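Local coordinates for protein possible metal-dependent hydrolase (Veillonella parvula, PDB 3RPC) that is probably a metal-dependent hydrolase of the metallo-beta-lactamase superfamily, carrying two zinc ions in its presumed active site, at residues Lys20-Leu25 against Asn121-Arg126; Arg126-Ser131 against Gly152-Ala157. All coordinates share one frame; numbering follows the deposited sequence. Where two conformers were deposited one is given.

Contact 1 (Lys20-Leu25 against Asn121-Arg126)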
# COMPACT_ATOMS: atom_id res chain seq x y z
N LYS A 20 -17.05 6.76 -22.12
CA LYS A 20 -18.35 6.36 -22.65
C LYS A 20 -19.41 7.39 -22.25
O LYS A 20 -19.23 8.58 -22.49
CB LYS A 20 -18.70 4.95 -22.20
CG LYS A 20 -18.04 3.86 -23.07
CD LYS A 20 -17.69 2.61 -22.28
CE LYS A 20 -17.35 1.44 -23.20
NZ LYS A 20 -16.71 1.84 -24.49
N ASN A 21 -20.51 6.95 -21.65
CA ASN A 21 -21.56 7.87 -21.22
C ASN A 21 -21.48 8.21 -19.73
O ASN A 21 -22.43 8.74 -19.16
CB ASN A 21 -22.95 7.31 -21.54
CG ASN A 21 -23.16 7.07 -23.02
OD1 ASN A 21 -23.65 6.02 -23.42
ND2 ASN A 21 -22.80 8.05 -23.83
N THR A 22 -20.35 7.90 -19.10
CA THR A 22 -20.21 8.15 -17.68
C THR A 22 -19.20 9.25 -17.42
O THR A 22 -18.07 9.19 -17.91
CB THR A 22 -19.76 6.88 -16.93
OG1 THR A 22 -20.81 5.91 -16.99
CG2 THR A 22 -19.44 7.19 -15.48
N THR A 23 -19.60 10.27 -16.67
CA THR A 23 -18.68 11.32 -16.29
C THR A 23 -18.42 11.30 -14.78
O THR A 23 -19.35 11.44 -13.99
CB THR A 23 -19.19 12.70 -16.71
OG1 THR A 23 -19.25 12.77 -18.14
CG2 THR A 23 -18.28 13.81 -16.20
N PHE A 24 -17.16 11.13 -14.40
CA PHE A 24 -16.73 11.14 -13.02
C PHE A 24 -16.21 12.52 -12.64
O PHE A 24 -15.27 13.02 -13.27
CB PHE A 24 -15.59 10.14 -12.80
CG PHE A 24 -15.96 8.71 -13.09
CD1 PHE A 24 -16.59 7.93 -12.13
CD2 PHE A 24 -15.65 8.14 -14.32
CE1 PHE A 24 -16.91 6.61 -12.39
CE2 PHE A 24 -15.98 6.81 -14.59
CZ PHE A 24 -16.60 6.04 -13.62
N LEU A 25 -16.80 13.11 -11.61
CA LEU A 25 -16.21 14.29 -10.98
C LEU A 25 -15.18 13.81 -9.97
O LEU A 25 -15.52 13.11 -9.01
CB LEU A 25 -17.31 15.13 -10.31
CG LEU A 25 -16.83 16.34 -9.51
CD1 LEU A 25 -16.14 17.35 -10.41
CD2 LEU A 25 -18.00 17.02 -8.77
N ASN A 121 -21.41 1.04 -14.60
CA ASN A 121 -21.79 1.33 -15.98
C ASN A 121 -20.77 0.85 -17.01
O ASN A 121 -20.50 1.53 -17.99
CB ASN A 121 -22.04 2.84 -16.15
CG ASN A 121 -23.19 3.33 -15.30
OD1 ASN A 121 -24.08 2.57 -14.92
ND2 ASN A 121 -23.19 4.63 -15.01
N GLY A 122 -20.24 -0.35 -16.78
CA GLY A 122 -19.32 -0.98 -17.71
C GLY A 122 -17.88 -0.56 -17.50
O GLY A 122 -16.99 -1.04 -18.19
N ILE A 123 -17.65 0.33 -16.55
CA ILE A 123 -16.30 0.81 -16.26
C ILE A 123 -15.80 0.17 -14.98
O ILE A 123 -16.50 0.17 -13.96
CB ILE A 123 -16.29 2.33 -16.08
CG1 ILE A 123 -16.81 3.01 -17.35
CG2 ILE A 123 -14.87 2.83 -15.72
CD1 ILE A 123 -17.40 4.36 -17.11
N THR A 124 -14.59 -0.37 -15.02
CA THR A 124 -13.99 -0.97 -13.84
C THR A 124 -13.08 0.05 -13.16
O THR A 124 -12.21 0.64 -13.81
CB THR A 124 -13.19 -2.24 -14.19
OG1 THR A 124 -14.08 -3.19 -14.81
CG2 THR A 124 -12.60 -2.86 -12.94
N LEU A 125 -13.29 0.26 -11.87
CA LEU A 125 -12.47 1.16 -11.08
C LEU A 125 -11.64 0.32 -10.13
O LEU A 125 -12.19 -0.42 -9.32
CB LEU A 125 -13.33 2.14 -10.26
CG LEU A 125 -14.15 3.20 -11.00
CD1 LEU A 125 -15.44 2.61 -11.55
CD2 LEU A 125 -14.49 4.37 -10.08
N ARG A 126 -10.32 0.45 -10.22
CA ARG A 126 -9.44 -0.36 -9.38
C ARG A 126 -8.64 0.56 -8.47
O ARG A 126 -8.02 1.52 -8.93
CB ARG A 126 -8.46 -1.16 -10.23
CG ARG A 126 -9.06 -1.97 -11.34
CD ARG A 126 -7.97 -2.85 -11.98
NE ARG A 126 -8.47 -3.66 -13.08
CZ ARG A 126 -9.11 -4.81 -12.93
NH1 ARG A 126 -9.32 -5.31 -11.72
NH2 ARG A 126 -9.54 -5.48 -14.00
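Asn121 and Thr22 meet at the outer end of the interface between the two beta sheets of the metallo-beta-lactamase alpha-beta/beta-alpha sandwich. Strand 22-26 belongs to one sheet and strand 123-128 to the other; the short segments run in nearly the same direction, 25° apart, with their axes 10.9 Å from each other at the closest, so side chains rather than backbones fill the gap. Asn121 sits in the turn that leads from strand 117-120 into 123-128. Its amide ND2 gives a weak hydrogen bond to Thr22 OG1, 3.4 Å long, and its CB lies just as near that oxygen. The two side chains pass each other at a slant here. Asn121 is the one exposed residue among those that touch; Thr22 is buried.

Two residues on, Ile123 faces its partners head-on. Its CD1 pushes against Thr22 CB at 3.5 Å, a tight approach for two carbons, and the same methyl reaches ring carbon CE2 of Phe24, 3.8 Å away, coming obliquely to the ring. CD1 is carried out to that position by a chi2 of 154°, some way short of fully extended. Thr22 CG2, anti to the backbone N, in turn lies over one face of the Phe24 ring, offset toward its rim, and so backs the ring from within its own strand.

Leu125 is the next to point across. Phe120 of strand 117-120 touches Thr22, Phe24 and Leu125, and Val69 of strand 67-69 touches both Phe24 and Leu125, which walls in this buried apolar layer. The Phe24 ring and Leu125 come together tip to tip, CE1 against CD2 at 4.0 Å.

Contact 2 (Arg126-Ser131 against Gly152-Ala157); sequences RKTGGS and GVIFEA
Glu156 OE1 is gripped by two nitrogens of Arg126, NE and NH2, each 2.9 Å away. The guanidinium offers its side to this single oxygen, and its plane stands 83° from that of the carboxylate. NH2 arrives on the syn side, close to the carboxylate plane, whereas NE comes from well above it. Both bonds are bent, with N-H...O angles near 140°. The arginine chain, extended from CG to NE, carries NE out to Glu156, and Phe182 of helix 173-182 touches both partners of the salt bridge.

Next to the salt bridge the backbones pair antiparallel. Arg126 and Ile154 form a hydrogen-bonded pair, with Arg126 N to Ile154 O and Ile154 N to Arg126 O both at 2.8 Å. Lys127 and Val153 follow as a non-hydrogen-bonded pair; here Arg126 O also receives a CA-H...O contact from Val153 CA. Lys127 sends NZ off to the carbonyl O of Gln95. Thr128 and Gly152 close the ladder with Thr128 N to Gly152 O at 2.9 Å and the return bond from Gly152 N to Thr128 O at 3.1 Å.

Thr128 OG1 stands between the backbone N and the carbonyl carbon (chi1 63°), which brings it directly over Gly152, 2.9 Å from its CA, a tight approach at a residue that has no side chain there. On the same face Thr128 CG2 meets Ile154 CG1 at 3.7 Å, the two side chains crossing at about a right angle. Together the segments are neighbouring antiparallel strands in one of the two sheets of the metallo-beta-lactamase sandwich, covered on this face by helix 173-182.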
# COMPACT_ATOMS: atom_id res chain seq x y z
N ARG A 126 -10.32 0.45 -10.22
CA ARG A 126 -9.44 -0.36 -9.38
C ARG A 126 -8.64 0.56 -8.47
O ARG A 126 -8.02 1.52 -8.93
CB ARG A 126 -8.46 -1.16 -10.23
CG ARG A 126 -9.06 -1.97 -11.34
CD ARG A 126 -7.97 -2.85 -11.98
NE ARG A 126 -8.47 -3.66 -13.08
CZ ARG A 126 -9.11 -4.81 -12.93
NH1 ARG A 126 -9.32 -5.31 -11.72
NH2 ARG A 126 -9.54 -5.48 -14.00
N LYS A 127 -8.65 0.26 -7.18
CA LYS A 127 -7.89 1.06 -6.24
C LYS A 127 -6.40 0.79 -6.35
O LYS A 127 -5.97 -0.37 -6.40
CB LYS A 127 -8.35 0.82 -4.80
CG LYS A 127 -7.54 1.61 -3.78
CD LYS A 127 -8.21 1.66 -2.41
CE LYS A 127 -8.17 0.32 -1.72
NZ LYS A 127 -8.95 0.35 -0.45
N THR A 128 -5.62 1.86 -6.38
CA THR A 128 -4.16 1.71 -6.37
C THR A 128 -3.62 2.29 -5.06
O THR A 128 -4.25 3.14 -4.42
CB THR A 128 -3.50 2.41 -7.57
OG1 THR A 128 -3.75 3.82 -7.51
CG2 THR A 128 -4.05 1.86 -8.88
N GLY A 129 -2.43 1.82 -4.67
CA GLY A 129 -1.82 2.29 -3.44
C GLY A 129 -1.06 3.59 -3.58
O GLY A 129 -0.84 4.10 -4.69
N GLY A 130 -0.65 4.14 -2.45
CA GLY A 130 0.13 5.36 -2.45
C GLY A 130 0.63 5.72 -1.06
O GLY A 130 0.08 5.27 -0.04
N SER A 131 1.67 6.54 -1.02
CA SER A 131 2.16 7.12 0.23
C SER A 131 2.23 8.62 0.06
O SER A 131 2.97 9.12 -0.79
CB SER A 131 3.54 6.58 0.57
OG SER A 131 3.49 5.17 0.69
N GLY A 152 -4.97 5.98 -5.48
CA GLY A 152 -5.15 6.29 -6.89
C GLY A 152 -6.24 5.38 -7.42
O GLY A 152 -6.74 4.50 -6.70
N VAL A 153 -6.63 5.59 -8.67
CA VAL A 153 -7.66 4.78 -9.30
C VAL A 153 -7.27 4.47 -10.74
O VAL A 153 -6.85 5.36 -11.49
CB VAL A 153 -9.03 5.49 -9.29
CG1 VAL A 153 -10.11 4.58 -9.87
CG2 VAL A 153 -9.39 5.94 -7.88
N ILE A 154 -7.39 3.20 -11.11
CA ILE A 154 -7.28 2.77 -12.50
C ILE A 154 -8.70 2.63 -13.06
O ILE A 154 -9.55 1.98 -12.45
CB ILE A 154 -6.53 1.41 -12.59
CG1 ILE A 154 -5.02 1.63 -12.44
CG2 ILE A 154 -6.85 0.70 -13.89
CD1 ILE A 154 -4.35 2.20 -13.69
N PHE A 155 -8.97 3.30 -14.18
CA PHE A 155 -10.27 3.17 -14.86
C PHE A 155 -10.06 2.35 -16.14
O PHE A 155 -9.24 2.71 -16.99
CB PHE A 155 -10.86 4.53 -15.26
CG PHE A 155 -11.08 5.48 -14.11
CD1 PHE A 155 -12.36 5.69 -13.61
CD2 PHE A 155 -10.03 6.19 -13.56
CE1 PHE A 155 -12.57 6.59 -12.57
CE2 PHE A 155 -10.24 7.10 -12.52
CZ PHE A 155 -11.51 7.29 -12.02
N GLU A 156 -10.81 1.25 -16.28
CA GLU A 156 -10.75 0.42 -17.48
C GLU A 156 -12.14 0.28 -18.08
O GLU A 156 -13.13 0.22 -17.35
CB GLU A 156 -10.23 -0.97 -17.13
CG GLU A 156 -8.81 -0.99 -16.65
CD GLU A 156 -8.37 -2.37 -16.19
OE1 GLU A 156 -9.24 -3.18 -15.81
OE2 GLU A 156 -7.16 -2.65 -16.21
N ALA A 157 -12.21 0.23 -19.40
CA ALA A 157 -13.48 -0.02 -20.09
C ALA A 157 -13.20 -0.50 -21.51
O ALA A 157 -12.15 -0.20 -22.07
CB ALA A 157 -14.35 1.24 -20.11

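In the fold
Strand 123-128 serves both contacts, and Arg126 belongs to each. In contact 1 the strand turns Ile123 and Leu125 toward the other sheet of the sandwich; in contact 2 it pairs edge to edge with 152-156 within its own sheet. Their centres lie 13 Å apart. The ladder continues between them through a probable bond from Thr124 N to Glu156 O (2.8 Å), and Phe155 CE1 packs on Leu125 CD2 at 3.8 Å and on Phe24 CD2 at 3.9 Å, joining both sheets. Gly152 of contact 2 is about 11 Å from a bound zinc ion, too far to coordinate it, and segment 126-131 runs directly into the zinc ligand His132.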